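Local structure of replication initiation and membrane attachment protein (Geobacillus stearothermophilus 10, 5WTN) at residues A[5-10]-A[76-81]; A[210-215]-A[223-228]; A[234-239]-A[265-270]. The protein probably acts within the bacterial primosome to initiate DNA replication, assembling as a tetramer and forming a complex with a primosomal re-initiation protein. All coordinates share one frame; numbering follows the deposited sequence.

Contact 1. Residues A[5-10]-A[76-81]; sequences WKELIA and DIYSER
Glu7 and Tyr78 meet through a phenol-to-carboxylate hydrogen bond: Tyr78 OH donates to Glu7 OE2, modelled at 2.4 Å, a value so short that at 2.8 Å resolution it should not be taken literally. The oxygen arrives at the edge of the tyrosine ring, in its plane, while the carboxylate itself is turned about 60° to that ring. One residue on, Leu8 CD2 touches the ring edge at Tyr78 CD1 (3.9 Å), so the loop follows the tyrosine from its apolar base to its polar end. With CG anti to the backbone N (chi1 175°), Tyr78 stretches from helix 74-86 to the loop ahead of strand 13-17.

A second shell surrounds these groups. Arg81, one turn along the helix, turns one guanidinium face to Tyr78 CD1, which sits toward the rim of that group, and is itself held by a salt bridge to Glu85. Phe105 of strand 104-109 and His63 back Leu8. Glu7 OE1, the other carboxylate oxygen, makes a salt bridge to Arg159 of the second subunit, which also packs on Tyr78. With one oxygen on the tyrosine and the other on an arginine, the carboxylate is probably kept ionised and couples the N-terminal fold to the subunit interface.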
ATOM      1  N   TRP A   5      23.885 -13.903  24.653  1.00 23.37           N
ATOM      2  CA  TRP A   5      25.286 -13.498  24.530  1.00 23.50           C
ATOM      3  C   TRP A   5      26.148 -14.626  23.971  1.00 22.49           C
ATOM      4  O   TRP A   5      27.198 -14.392  23.359  1.00 23.51           O
ATOM      5  CB  TRP A   5      25.837 -12.995  25.876  1.00 25.83           C
ATOM      6  CG  TRP A   5      25.522 -13.918  27.005  1.00 25.39           C
ATOM      7  CD1 TRP A   5      24.488 -13.812  27.890  1.00 26.68           C
ATOM      8  CD2 TRP A   5      26.242 -15.104  27.364  1.00 25.97           C
ATOM      9  NE1 TRP A   5      24.520 -14.860  28.777  1.00 28.80           N
ATOM     10  CE2 TRP A   5      25.584 -15.671  28.471  1.00 27.92           C
ATOM     11  CE3 TRP A   5      27.376 -15.746  26.849  1.00 26.01           C
ATOM     12  CZ2 TRP A   5      26.024 -16.851  29.073  1.00 29.41           C
ATOM     13  CZ3 TRP A   5      27.806 -16.908  27.444  1.00 26.39           C
ATOM     14  CH2 TRP A   5      27.136 -17.450  28.546  1.00 26.91           C
ATOM     15  N   LYS A   6      25.678 -15.852  24.178  1.00 23.59           N
ATOM     16  CA  LYS A   6      26.319 -17.055  23.664  1.00 24.74           C
ATOM     17  C   LYS A   6      26.381 -17.022  22.123  1.00 22.47           C
ATOM     18  O   LYS A   6      27.231 -17.655  21.513  1.00 23.53           O
ATOM     19  CB  LYS A   6      25.545 -18.274  24.183  1.00 28.93           C
ATOM     20  CG  LYS A   6      26.245 -19.615  24.028  1.00 34.34           C
ATOM     21  CD  LYS A   6      27.353 -19.840  25.037  1.00 30.36           C
ATOM     22  CE  LYS A   6      28.402 -20.801  24.487  1.00 37.84           C
ATOM     23  NZ  LYS A   6      29.202 -20.162  23.394  1.00 48.66           N
ATOM     24  N   GLU A   7      25.493 -16.236  21.521  1.00 24.38           N
ATOM     25  CA  GLU A   7      25.440 -16.113  20.067  1.00 24.38           C
ATOM     26  C   GLU A   7      25.519 -14.667  19.563  1.00 23.34           C
ATOM     27  O   GLU A   7      26.298 -14.365  18.659  1.00 25.70           O
ATOM     28  CB  GLU A   7      24.176 -16.785  19.523  1.00 26.44           C
ATOM     29  CG  GLU A   7      24.325 -18.276  19.269  1.00 26.88           C
ATOM     30  CD  GLU A   7      23.001 -19.011  19.325  1.00 32.73           C
ATOM     31  OE1 GLU A   7      22.997 -20.201  19.707  1.00 37.99           O
ATOM     32  OE2 GLU A   7      21.965 -18.401  18.988  1.00 30.51           O
ATOM     33  N   LEU A   8      24.709 -13.782  20.139  1.00 19.19           N
ATOM     34  CA  LEU A   8      24.612 -12.413  19.659  1.00 18.58           C
ATOM     35  C   LEU A   8      25.120 -11.378  20.672  1.00 19.04           C
ATOM     36  O   LEU A   8      24.668 -11.334  21.826  1.00 19.54           O
ATOM     37  CB  LEU A   8      23.138 -12.121  19.331  1.00 16.74           C
ATOM     38  CG  LEU A   8      22.708 -10.754  18.837  1.00 12.66           C
ATOM     39  CD1 LEU A   8      23.160 -10.604  17.423  1.00 13.97           C
ATOM     40  CD2 LEU A   8      21.205 -10.645  18.960  1.00 13.13           C
ATOM     41  N   ILE A   9      26.039 -10.521  20.236  1.00 18.10           N
ATOM     42  CA  ILE A   9      26.480  -9.386  21.060  1.00 19.15           C
ATOM     43  C   ILE A   9      26.279  -8.068  20.305  1.00 18.93           C
ATOM     44  O   ILE A   9      26.157  -8.067  19.084  1.00 19.53           O
ATOM     45  CB  ILE A   9      27.950  -9.527  21.521  1.00 18.32           C
ATOM     46  CG1 ILE A   9      28.901  -9.556  20.328  1.00 16.53           C
ATOM     47  CG2 ILE A   9      28.136 -10.772  22.334  1.00 17.41           C
ATOM     48  CD1 ILE A   9      30.339  -9.701  20.711  1.00 17.80           C
ATOM     49  N   ALA A  10      26.243  -6.950  21.025  1.00 18.33           N
ATOM     50  CA  ALA A  10      25.869  -5.661  20.433  1.00 16.16           C
ATOM     51  C   ALA A  10      26.718  -5.213  19.247  1.00 19.66           C
ATOM     52  O   ALA A  10      26.235  -4.467  18.398  1.00 20.08           O
ATOM     53  CB  ALA A  10      25.834  -4.573  21.484  1.00 17.22           C
ATOM     54  N   ASP A  76      15.861  -9.138  24.604  1.00 17.98           N
ATOM     55  CA  ASP A  76      14.537  -9.110  24.033  1.00 17.88           C
ATOM     56  C   ASP A  76      14.567  -9.239  22.513  1.00 20.06           C
ATOM     57  O   ASP A  76      13.941 -10.153  21.950  1.00 21.85           O
ATOM     58  CB  ASP A  76      13.849  -7.846  24.467  1.00 21.74           C
ATOM     59  CG  ASP A  76      13.741  -7.763  25.971  1.00 28.88           C
ATOM     60  OD1 ASP A  76      14.671  -7.190  26.598  1.00 34.84           O
ATOM     61  OD2 ASP A  76      12.757  -8.305  26.518  1.00 23.84           O
ATOM     62  N   ILE A  77      15.316  -8.371  21.844  1.00 17.00           N
ATOM     63  CA  ILE A  77      15.448  -8.505  20.398  1.00 16.62           C
ATOM     64  C   ILE A  77      15.756  -9.945  20.022  1.00 18.27           C
ATOM     65  O   ILE A  77      15.174 -10.465  19.073  1.00 22.54           O
ATOM     66  CB  ILE A  77      16.580  -7.655  19.822  1.00 14.86           C
ATOM     67  CG1 ILE A  77      16.205  -6.188  19.827  1.00 15.12           C
ATOM     68  CG2 ILE A  77      16.885  -8.061  18.404  1.00 11.91           C
ATOM     69  CD1 ILE A  77      17.379  -5.328  19.428  1.00 18.23           C
ATOM     70  N   TYR A  78      16.641 -10.597  20.777  1.00 17.02           N
ATOM     71  CA  TYR A  78      17.108 -11.930  20.405  1.00 15.34           C
ATOM     72  C   TYR A  78      15.997 -12.934  20.601  1.00 15.57           C
ATOM     73  O   TYR A  78      15.805 -13.831  19.796  1.00 13.90           O
ATOM     74  CB  TYR A  78      18.315 -12.344  21.246  1.00 14.97           C
ATOM     75  CG  TYR A  78      18.773 -13.760  21.005  1.00 13.49           C
ATOM     76  CD1 TYR A  78      19.607 -14.059  19.942  1.00 14.44           C
ATOM     77  CD2 TYR A  78      18.380 -14.797  21.842  1.00 13.10           C
ATOM     78  CE1 TYR A  78      20.035 -15.353  19.710  1.00 14.51           C
ATOM     79  CE2 TYR A  78      18.800 -16.089  21.616  1.00 12.19           C
ATOM     80  CZ  TYR A  78      19.629 -16.357  20.546  1.00 13.64           C
ATOM     81  OH  TYR A  78      20.064 -17.631  20.300  1.00 20.63           O
ATOM     82  N   SER A  79      15.274 -12.787  21.691  1.00 16.50           N
ATOM     83  CA  SER A  79      14.266 -13.750  22.019  1.00 16.39           C
ATOM     84  C   SER A  79      13.239 -13.729  20.910  1.00 18.72           C
ATOM     85  O   SER A  79      12.853 -14.769  20.375  1.00 16.30           O
ATOM     86  CB  SER A  79      13.621 -13.356  23.326  1.00 16.97           C
ATOM     87  OG  SER A  79      13.130 -14.513  23.948  1.00 31.26           O
ATOM     88  N   GLU A  80      12.826 -12.521  20.549  1.00 19.19           N
ATOM     89  CA  GLU A  80      11.808 -12.340  19.540  1.00 17.13           C
ATOM     90  C   GLU A  80      12.316 -12.739  18.139  1.00 16.08           C
ATOM     91  O   GLU A  80      11.592 -13.385  17.365  1.00 14.37           O
ATOM     92  CB  GLU A  80      11.287 -10.906  19.606  1.00 16.68           C
ATOM     93  CG  GLU A  80      10.749 -10.538  20.996  1.00 19.86           C
ATOM     94  CD  GLU A  80       9.719 -11.548  21.498  1.00 24.74           C
ATOM     95  OE1 GLU A  80       9.814 -12.049  22.644  1.00 32.47           O
ATOM     96  OE2 GLU A  80       8.782 -11.851  20.738  1.00 28.24           O
ATOM     97  N   ARG A  81      13.566 -12.414  17.836  1.00 12.14           N
ATOM     98  CA  ARG A  81      14.155 -12.851  16.589  1.00 12.23           C
ATOM     99  C   ARG A  81      13.945 -14.350  16.343  1.00 12.67           C
ATOM    100  O   ARG A  81      13.735 -14.790  15.220  1.00 12.52           O
ATOM    101  CB  ARG A  81      15.654 -12.569  16.574  1.00 10.52           C
ATOM    102  CG  ARG A  81      16.204 -12.615  15.168  1.00 13.39           C
ATOM    103  CD  ARG A  81      17.689 -12.770  15.092  1.00 13.90           C
ATOM    104  NE  ARG A  81      18.087 -14.167  15.114  1.00 14.29           N
ATOM    105  CZ  ARG A  81      19.312 -14.563  15.425  1.00 17.87           C
ATOM    106  NH1 ARG A  81      20.224 -13.649  15.737  1.00 18.23           N
ATOM    107  NH2 ARG A  81      19.622 -15.859  15.438  1.00 19.19           N
TER

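Contact 2. Residues A[210-215]-A[223-228]; sequences LFFAGL and RAVTAK
Val225 packs its branched end against three side chains of helix 208-217, and every approach across the contact is apolar. The aliphatic-aromatic part is carried by Phe212, whose ring meets the valine edge-on: CE1 lies 3.5 Å from Val225 CG2, and CZ reaches Val225 CG1 at 3.8 Å, with Val225 CB near the ring plane. The two side chains come from opposite directions. Phe212 has CG anti to its own carbonyl carbon (chi1 -76°), which brings the rim of a side chain rooted beside the contact round to the valine. Phe211 adds a more distant edge, CE1 to Val225 CG2 at 4.2 Å.

The purely aliphatic part is Leu215, whose CD1 meets Val225 CG2 at 4.1 Å, the two side chains crossing at about a right angle. Between aromatic neighbours on the helix, the edge of Phe211 is set against one face of Phe212, with Phe211 CD1 3.8 Å above that ring. Were Phe212 cut back to an alanine, Val225 would probably lose the ring edge against its CB and both methyls, and Phe211 the face it abuts.

The polar element is a side-chain cap: Thr226 OG1 accepts from Val229 N at the start of helix 227-240. Farther in, Phe211 packs on Met247 and Val251 of helix 244-254 and on Ile233. The arrangement is that of two successive helices joined by a loop, with the residue before the N-cap packed back onto the first, within the mainly helical second half of this fragment.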
ATOM      1  N   LEU A 210      -0.091 -34.815 -35.516  1.00 43.82           N
ATOM      2  CA  LEU A 210       1.020 -35.046 -36.427  1.00 39.61           C
ATOM      3  C   LEU A 210       2.329 -35.205 -35.656  1.00 45.44           C
ATOM      4  O   LEU A 210       3.101 -36.137 -35.901  1.00 45.21           O
ATOM      5  CB  LEU A 210       1.136 -33.885 -37.406  1.00 37.51           C
ATOM      6  CG  LEU A 210       2.193 -34.097 -38.480  1.00 44.24           C
ATOM      7  CD1 LEU A 210       1.785 -35.269 -39.354  1.00 45.16           C
ATOM      8  CD2 LEU A 210       2.407 -32.838 -39.310  1.00 45.52           C
ATOM      9  N   PHE A 211       2.557 -34.286 -34.720  1.00 45.06           N
ATOM     10  CA  PHE A 211       3.775 -34.237 -33.917  1.00 39.60           C
ATOM     11  C   PHE A 211       4.069 -35.565 -33.234  1.00 41.09           C
ATOM     12  O   PHE A 211       5.178 -36.083 -33.327  1.00 42.08           O
ATOM     13  CB  PHE A 211       3.645 -33.120 -32.882  1.00 36.95           C
ATOM     14  CG  PHE A 211       4.734 -33.108 -31.858  1.00 39.62           C
ATOM     15  CD1 PHE A 211       4.578 -33.763 -30.643  1.00 41.27           C
ATOM     16  CD2 PHE A 211       5.921 -32.430 -32.096  1.00 39.37           C
ATOM     17  CE1 PHE A 211       5.599 -33.750 -29.691  1.00 41.08           C
ATOM     18  CE2 PHE A 211       6.940 -32.421 -31.147  1.00 36.33           C
ATOM     19  CZ  PHE A 211       6.776 -33.081 -29.948  1.00 34.37           C
ATOM     20  N   PHE A 212       3.070 -36.109 -32.549  1.00 45.49           N
ATOM     21  CA  PHE A 212       3.228 -37.361 -31.816  1.00 43.64           C
ATOM     22  C   PHE A 212       3.365 -38.549 -32.747  1.00 44.64           C
ATOM     23  O   PHE A 212       3.904 -39.585 -32.359  1.00 49.10           O
ATOM     24  CB  PHE A 212       2.052 -37.593 -30.875  1.00 41.87           C
ATOM     25  CG  PHE A 212       2.094 -36.747 -29.640  1.00 47.89           C
ATOM     26  CD1 PHE A 212       3.188 -36.806 -28.788  1.00 50.41           C
ATOM     27  CD2 PHE A 212       1.039 -35.898 -29.321  1.00 45.31           C
ATOM     28  CE1 PHE A 212       3.235 -36.024 -27.639  1.00 49.44           C
ATOM     29  CE2 PHE A 212       1.072 -35.117 -28.176  1.00 43.53           C
ATOM     30  CZ  PHE A 212       2.170 -35.179 -27.336  1.00 49.99           C
ATOM     31  N   ALA A 213       2.866 -38.406 -33.968  1.00 40.33           N
ATOM     32  CA  ALA A 213       3.022 -39.456 -34.955  1.00 44.76           C
ATOM     33  C   ALA A 213       4.506 -39.574 -35.298  1.00 52.72           C
ATOM     34  O   ALA A 213       5.051 -40.679 -35.427  1.00 53.29           O
ATOM     35  CB  ALA A 213       2.207 -39.145 -36.190  1.00 43.38           C
ATOM     36  N   GLY A 214       5.154 -38.419 -35.436  1.00 50.58           N
ATOM     37  CA  GLY A 214       6.579 -38.360 -35.680  1.00 47.95           C
ATOM     38  C   GLY A 214       7.371 -39.017 -34.567  1.00 50.54           C
ATOM     39  O   GLY A 214       8.255 -39.828 -34.835  1.00 55.16           O
ATOM     40  N   LEU A 215       7.065 -38.679 -33.321  1.00 45.84           N
ATOM     41  CA  LEU A 215       7.832 -39.223 -32.208  1.00 48.19           C
ATOM     42  C   LEU A 215       7.685 -40.730 -32.081  1.00 52.01           C
ATOM     43  O   LEU A 215       8.651 -41.419 -31.753  1.00 54.92           O
ATOM     44  CB  LEU A 215       7.465 -38.552 -30.885  1.00 44.78           C
ATOM     45  CG  LEU A 215       7.751 -37.060 -30.751  1.00 45.04           C
ATOM     46  CD1 LEU A 215       7.549 -36.640 -29.318  1.00 44.92           C
ATOM     47  CD2 LEU A 215       9.158 -36.706 -31.202  1.00 43.06           C
ATOM     48  N   ARG A 223       4.659 -40.764 -23.303  1.00 53.24           N
ATOM     49  CA  ARG A 223       4.873 -40.416 -21.905  1.00 54.16           C
ATOM     50  C   ARG A 223       5.965 -39.363 -21.731  1.00 50.50           C
ATOM     51  O   ARG A 223       5.996 -38.667 -20.717  1.00 51.31           O
ATOM     52  CB  ARG A 223       5.267 -41.669 -21.115  1.00 63.04           C
ATOM     53  CG  ARG A 223       4.436 -42.922 -21.428  1.00 70.33           C
ATOM     54  CD  ARG A 223       5.179 -44.199 -21.013  1.00 74.03           C
ATOM     55  NE  ARG A 223       6.023 -43.992 -19.832  1.00 85.99           N
ATOM     56  CZ  ARG A 223       5.618 -44.136 -18.569  1.00 89.11           C
ATOM     57  NH1 ARG A 223       4.366 -44.497 -18.302  1.00 86.20           N
ATOM     58  NH2 ARG A 223       6.467 -43.918 -17.567  1.00 81.61           N
ATOM     59  N   ALA A 224       6.864 -39.254 -22.707  1.00 44.85           N
ATOM     60  CA  ALA A 224       7.983 -38.311 -22.610  1.00 45.92           C
ATOM     61  C   ALA A 224       7.513 -36.870 -22.608  1.00 44.07           C
ATOM     62  O   ALA A 224       8.127 -35.999 -21.986  1.00 40.47           O
ATOM     63  CB  ALA A 224       8.975 -38.520 -23.734  1.00 45.89           C
ATOM     64  N   VAL A 225       6.407 -36.622 -23.293  1.00 43.71           N
ATOM     65  CA  VAL A 225       5.887 -35.280 -23.345  1.00 39.80           C
ATOM     66  C   VAL A 225       4.932 -35.140 -22.169  1.00 45.14           C
ATOM     67  O   VAL A 225       3.829 -35.693 -22.151  1.00 46.60           O
ATOM     68  CB  VAL A 225       5.157 -35.035 -24.654  1.00 38.94           C
ATOM     69  CG1 VAL A 225       4.482 -33.677 -24.650  1.00 39.10           C
ATOM     70  CG2 VAL A 225       6.126 -35.143 -25.799  1.00 39.81           C
ATOM     71  N   THR A 226       5.376 -34.370 -21.187  1.00 44.36           N
ATOM     72  CA  THR A 226       4.631 -34.185 -19.966  1.00 41.73           C
ATOM     73  C   THR A 226       3.705 -33.006 -20.191  1.00 44.36           C
ATOM     74  O   THR A 226       3.750 -32.375 -21.245  1.00 44.08           O
ATOM     75  CB  THR A 226       5.595 -33.899 -18.806  1.00 42.95           C
ATOM     76  OG1 THR A 226       6.432 -32.787 -19.146  1.00 41.01           O
ATOM     77  CG2 THR A 226       6.478 -35.111 -18.546  1.00 40.70           C
ATOM     78  N   ALA A 227       2.869 -32.696 -19.210  1.00 46.60           N
ATOM     79  CA  ALA A 227       1.987 -31.553 -19.344  1.00 43.96           C
ATOM     80  C   ALA A 227       2.849 -30.304 -19.397  1.00 42.83           C
ATOM     81  O   ALA A 227       2.571 -29.377 -20.152  1.00 44.89           O
ATOM     82  CB  ALA A 227       1.036 -31.484 -18.179  1.00 48.35           C
ATOM     83  N   LYS A 228       3.906 -30.287 -18.596  1.00 38.18           N
ATOM     84  CA  LYS A 228       4.745 -29.111 -18.531  1.00 42.22           C
ATOM     85  C   LYS A 228       5.477 -28.899 -19.863  1.00 40.58           C
ATOM     86  O   LYS A 228       5.673 -27.762 -20.302  1.00 39.46           O
ATOM     87  CB  LYS A 228       5.693 -29.194 -17.326  1.00 44.53           C
ATOM     88  CG  LYS A 228       4.959 -29.515 -16.008  1.00 54.31           C
ATOM     89  CD  LYS A 228       5.739 -29.035 -14.767  1.00 72.92           C
ATOM     90  CE  LYS A 228       4.977 -29.308 -13.457  1.00 69.62           C
ATOM     91  NZ  LYS A 228       5.773 -28.958 -12.232  1.00 64.18           N
TER

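Contact 3. Residues A[234-239]-A[265-270]; sequences KKLAFL and ALRRAA
Leu236 reaches from helix 227-240 over the flank of helix 263-278, overlapping Leu266, Arg267 and Ala270. The pair belongs to the helical bundle in the second half of this fragment, where the two short segments run nearly parallel, 11° apart, with axes 10.7 Å from each other. Helix 244-254 lies in the chain between them, and its Met247 packs on both Leu236 and Leu266.

The CG of Leu236 stands anti to the carbonyl carbon (chi1 -73°), and the fork then straddles one turn of the facing helix. Leu236 CD1 lies mainly toward Leu266 CG, at 3.8 Å, and Arg267 CA, at 4.2 Å, but also comes near Ala270 CB; Leu236 CD2 meets Ala270 CB at 3.8 Å. The alanine is consistent with the close backbone approach here, Leu236 CA to Ala270 CA 6.8 Å.

Beside this apolar seam the second subunit comes in. Lys235 forms a salt bridge with Asp121 of the second subunit, while Leu239 packs on Phe127 of the second subunit. Besides its CA, Arg267 offers the start of its aliphatic chain, Arg267 CG lying 4.3 Å from Leu236 CD1; its guanidinium NH1 is hydrogen-bonded to the backbone O of Arg120 of the second subunit.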
ATOM      1  N   LYS A 234       3.620 -25.795 -26.938  1.00 30.35           N
ATOM      2  CA  LYS A 234       2.564 -24.891 -27.368  1.00 28.94           C
ATOM      3  C   LYS A 234       3.052 -23.450 -27.453  1.00 27.44           C
ATOM      4  O   LYS A 234       2.858 -22.784 -28.462  1.00 27.50           O
ATOM      5  CB  LYS A 234       1.385 -24.979 -26.390  1.00 34.95           C
ATOM      6  CG  LYS A 234       0.179 -25.770 -26.887  1.00 38.89           C
ATOM      7  CD  LYS A 234      -0.737 -26.199 -25.727  1.00 45.12           C
ATOM      8  CE  LYS A 234      -1.436 -25.020 -25.045  1.00 49.53           C
ATOM      9  NZ  LYS A 234      -1.925 -25.328 -23.646  1.00 51.25           N
ATOM     10  N   LYS A 235       3.695 -22.968 -26.395  1.00 30.34           N
ATOM     11  CA  LYS A 235       4.104 -21.568 -26.345  1.00 27.90           C
ATOM     12  C   LYS A 235       5.185 -21.322 -27.365  1.00 28.14           C
ATOM     13  O   LYS A 235       5.217 -20.271 -28.000  1.00 28.38           O
ATOM     14  CB  LYS A 235       4.607 -21.183 -24.955  1.00 27.01           C
ATOM     15  CG  LYS A 235       3.685 -21.574 -23.820  1.00 27.98           C
ATOM     16  CD  LYS A 235       3.918 -20.681 -22.609  1.00 28.93           C
ATOM     17  CE  LYS A 235       2.995 -21.035 -21.445  1.00 33.38           C
ATOM     18  NZ  LYS A 235       3.496 -20.426 -20.177  1.00 33.23           N
ATOM     19  N   LEU A 236       6.074 -22.296 -27.519  1.00 29.37           N
ATOM     20  CA  LEU A 236       7.187 -22.150 -28.443  1.00 29.10           C
ATOM     21  C   LEU A 236       6.683 -22.105 -29.888  1.00 29.65           C
ATOM     22  O   LEU A 236       7.061 -21.226 -30.675  1.00 27.28           O
ATOM     23  CB  LEU A 236       8.178 -23.280 -28.225  1.00 27.34           C
ATOM     24  CG  LEU A 236       8.954 -23.072 -26.925  1.00 28.90           C
ATOM     25  CD1 LEU A 236       9.823 -24.284 -26.589  1.00 26.80           C
ATOM     26  CD2 LEU A 236       9.792 -21.803 -27.032  1.00 25.39           C
ATOM     27  N   ALA A 237       5.798 -23.040 -30.214  1.00 28.50           N
ATOM     28  CA  ALA A 237       5.188 -23.104 -31.531  1.00 26.91           C
ATOM     29  C   ALA A 237       4.454 -21.815 -31.854  1.00 28.81           C
ATOM     30  O   ALA A 237       4.522 -21.311 -32.977  1.00 32.36           O
ATOM     31  CB  ALA A 237       4.230 -24.272 -31.603  1.00 27.00           C
ATOM     32  N   PHE A 238       3.737 -21.284 -30.874  1.00 26.66           N
ATOM     33  CA  PHE A 238       2.906 -20.124 -31.119  1.00 25.47           C
ATOM     34  C   PHE A 238       3.773 -18.884 -31.252  1.00 27.36           C
ATOM     35  O   PHE A 238       3.573 -18.064 -32.146  1.00 28.92           O
ATOM     36  CB  PHE A 238       1.897 -19.953 -29.989  1.00 25.75           C
ATOM     37  CG  PHE A 238       1.139 -18.657 -30.047  1.00 28.05           C
ATOM     38  CD1 PHE A 238      -0.091 -18.583 -30.683  1.00 27.25           C
ATOM     39  CD2 PHE A 238       1.658 -17.503 -29.459  1.00 25.40           C
ATOM     40  CE1 PHE A 238      -0.786 -17.374 -30.736  1.00 29.63           C
ATOM     41  CE2 PHE A 238       0.977 -16.299 -29.512  1.00 21.86           C
ATOM     42  CZ  PHE A 238      -0.245 -16.231 -30.147  1.00 28.18           C
ATOM     43  N   LEU A 239       4.720 -18.742 -30.334  1.00 28.41           N
ATOM     44  CA  LEU A 239       5.594 -17.580 -30.307  1.00 28.00           C
ATOM     45  C   LEU A 239       6.469 -17.510 -31.556  1.00 30.63           C
ATOM     46  O   LEU A 239       6.637 -16.439 -32.133  1.00 32.52           O
ATOM     47  CB  LEU A 239       6.472 -17.614 -29.055  1.00 26.42           C
ATOM     48  CG  LEU A 239       7.566 -16.548 -28.960  1.00 25.57           C
ATOM     49  CD1 LEU A 239       6.941 -15.204 -28.738  1.00 20.33           C
ATOM     50  CD2 LEU A 239       8.563 -16.847 -27.856  1.00 21.69           C
ATOM     51  N   ALA A 265      16.540 -26.332 -22.357  1.00 40.72           N
ATOM     52  CA  ALA A 265      17.277 -26.670 -23.579  1.00 38.73           C
ATOM     53  C   ALA A 265      16.414 -26.580 -24.842  1.00 39.80           C
ATOM     54  O   ALA A 265      16.884 -26.127 -25.891  1.00 39.20           O
ATOM     55  CB  ALA A 265      17.866 -28.045 -23.459  1.00 38.30           C
ATOM     56  N   LEU A 266      15.163 -27.029 -24.740  1.00 36.71           N
ATOM     57  CA  LEU A 266      14.195 -26.883 -25.822  1.00 33.31           C
ATOM     58  C   LEU A 266      13.975 -25.413 -26.173  1.00 31.58           C
ATOM     59  O   LEU A 266      13.982 -25.052 -27.341  1.00 30.69           O
ATOM     60  CB  LEU A 266      12.868 -27.520 -25.425  1.00 29.09           C
ATOM     61  CG  LEU A 266      11.774 -27.521 -26.490  1.00 25.62           C
ATOM     62  CD1 LEU A 266      12.204 -28.310 -27.703  1.00 30.65           C
ATOM     63  CD2 LEU A 266      10.503 -28.103 -25.944  1.00 26.09           C
ATOM     64  N   ARG A 267      13.787 -24.575 -25.155  1.00 32.43           N
ATOM     65  CA  ARG A 267      13.623 -23.137 -25.353  1.00 32.06           C
ATOM     66  C   ARG A 267      14.775 -22.533 -26.147  1.00 34.47           C
ATOM     67  O   ARG A 267      14.547 -21.750 -27.066  1.00 36.30           O
ATOM     68  CB  ARG A 267      13.442 -22.397 -24.010  1.00 35.95           C
ATOM     69  CG  ARG A 267      12.062 -22.613 -23.344  1.00 33.27           C
ATOM     70  CD  ARG A 267      11.868 -21.851 -22.014  1.00 33.27           C
ATOM     71  NE  ARG A 267      12.041 -20.392 -22.116  1.00 33.47           N
ATOM     72  CZ  ARG A 267      11.787 -19.537 -21.120  1.00 32.10           C
ATOM     73  NH1 ARG A 267      11.330 -19.999 -19.958  1.00 28.58           N
ATOM     74  NH2 ARG A 267      11.973 -18.222 -21.281  1.00 30.08           N
ATOM     75  N   ARG A 268      16.005 -22.909 -25.805  1.00 37.12           N
ATOM     76  CA  ARG A 268      17.178 -22.424 -26.529  1.00 37.64           C
ATOM     77  C   ARG A 268      17.163 -22.849 -27.988  1.00 34.90           C
ATOM     78  O   ARG A 268      17.385 -22.033 -28.872  1.00 37.02           O
ATOM     79  CB  ARG A 268      18.466 -22.921 -25.875  1.00 43.55           C
ATOM     80  CG  ARG A 268      18.645 -22.443 -24.442  1.00 51.19           C
ATOM     81  CD  ARG A 268      20.083 -22.581 -23.941  1.00 52.12           C
ATOM     82  NE  ARG A 268      20.105 -22.551 -22.480  1.00 55.79           N
ATOM     83  CZ  ARG A 268      20.119 -23.641 -21.716  1.00 57.54           C
ATOM     84  NH1 ARG A 268      20.141 -24.848 -22.282  1.00 49.20           N
ATOM     85  NH2 ARG A 268      20.120 -23.529 -20.390  1.00 59.48           N
ATOM     86  N   ALA A 269      16.915 -24.133 -28.225  1.00 32.82           N
ATOM     87  CA  ALA A 269      16.852 -24.683 -29.570  1.00 32.35           C
ATOM     88  C   ALA A 269      15.841 -23.918 -30.410  1.00 35.07           C
ATOM     89  O   ALA A 269      16.112 -23.572 -31.563  1.00 34.46           O
ATOM     90  CB  ALA A 269      16.469 -26.139 -29.509  1.00 28.90           C
ATOM     91  N   ALA A 270      14.677 -23.666 -29.816  1.00 34.19           N
ATOM     92  CA  ALA A 270      13.617 -22.894 -30.443  1.00 29.59           C
ATOM     93  C   ALA A 270      14.076 -21.470 -30.760  1.00 31.44           C
ATOM     94  O   ALA A 270      13.915 -21.002 -31.893  1.00 31.34           O
ATOM     95  CB  ALA A 270      12.390 -22.877 -29.553  1.00 26.30           C
TER

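In the fold
Contacts 2 and 3 both use helix 227-240 in the helical region of the second half, their centres about 14 Å apart. Contact 1 belongs to the N-terminal domain, on the opposite side of the chain's centre, about 56 and 51 Å from the other two between centres. All three are largely buried, yet their chemistry differs with their place. Contact 2 packs the loop leading into helix 227-240 onto helix 208-217, contact 3 packs two helices, both by apolar contacts, whereas contact 1 ties a loop to a helix and adds a polar bond. Contacts 1 and 3 also border the second subunit and use charged groups there; contact 2 touches no other chain.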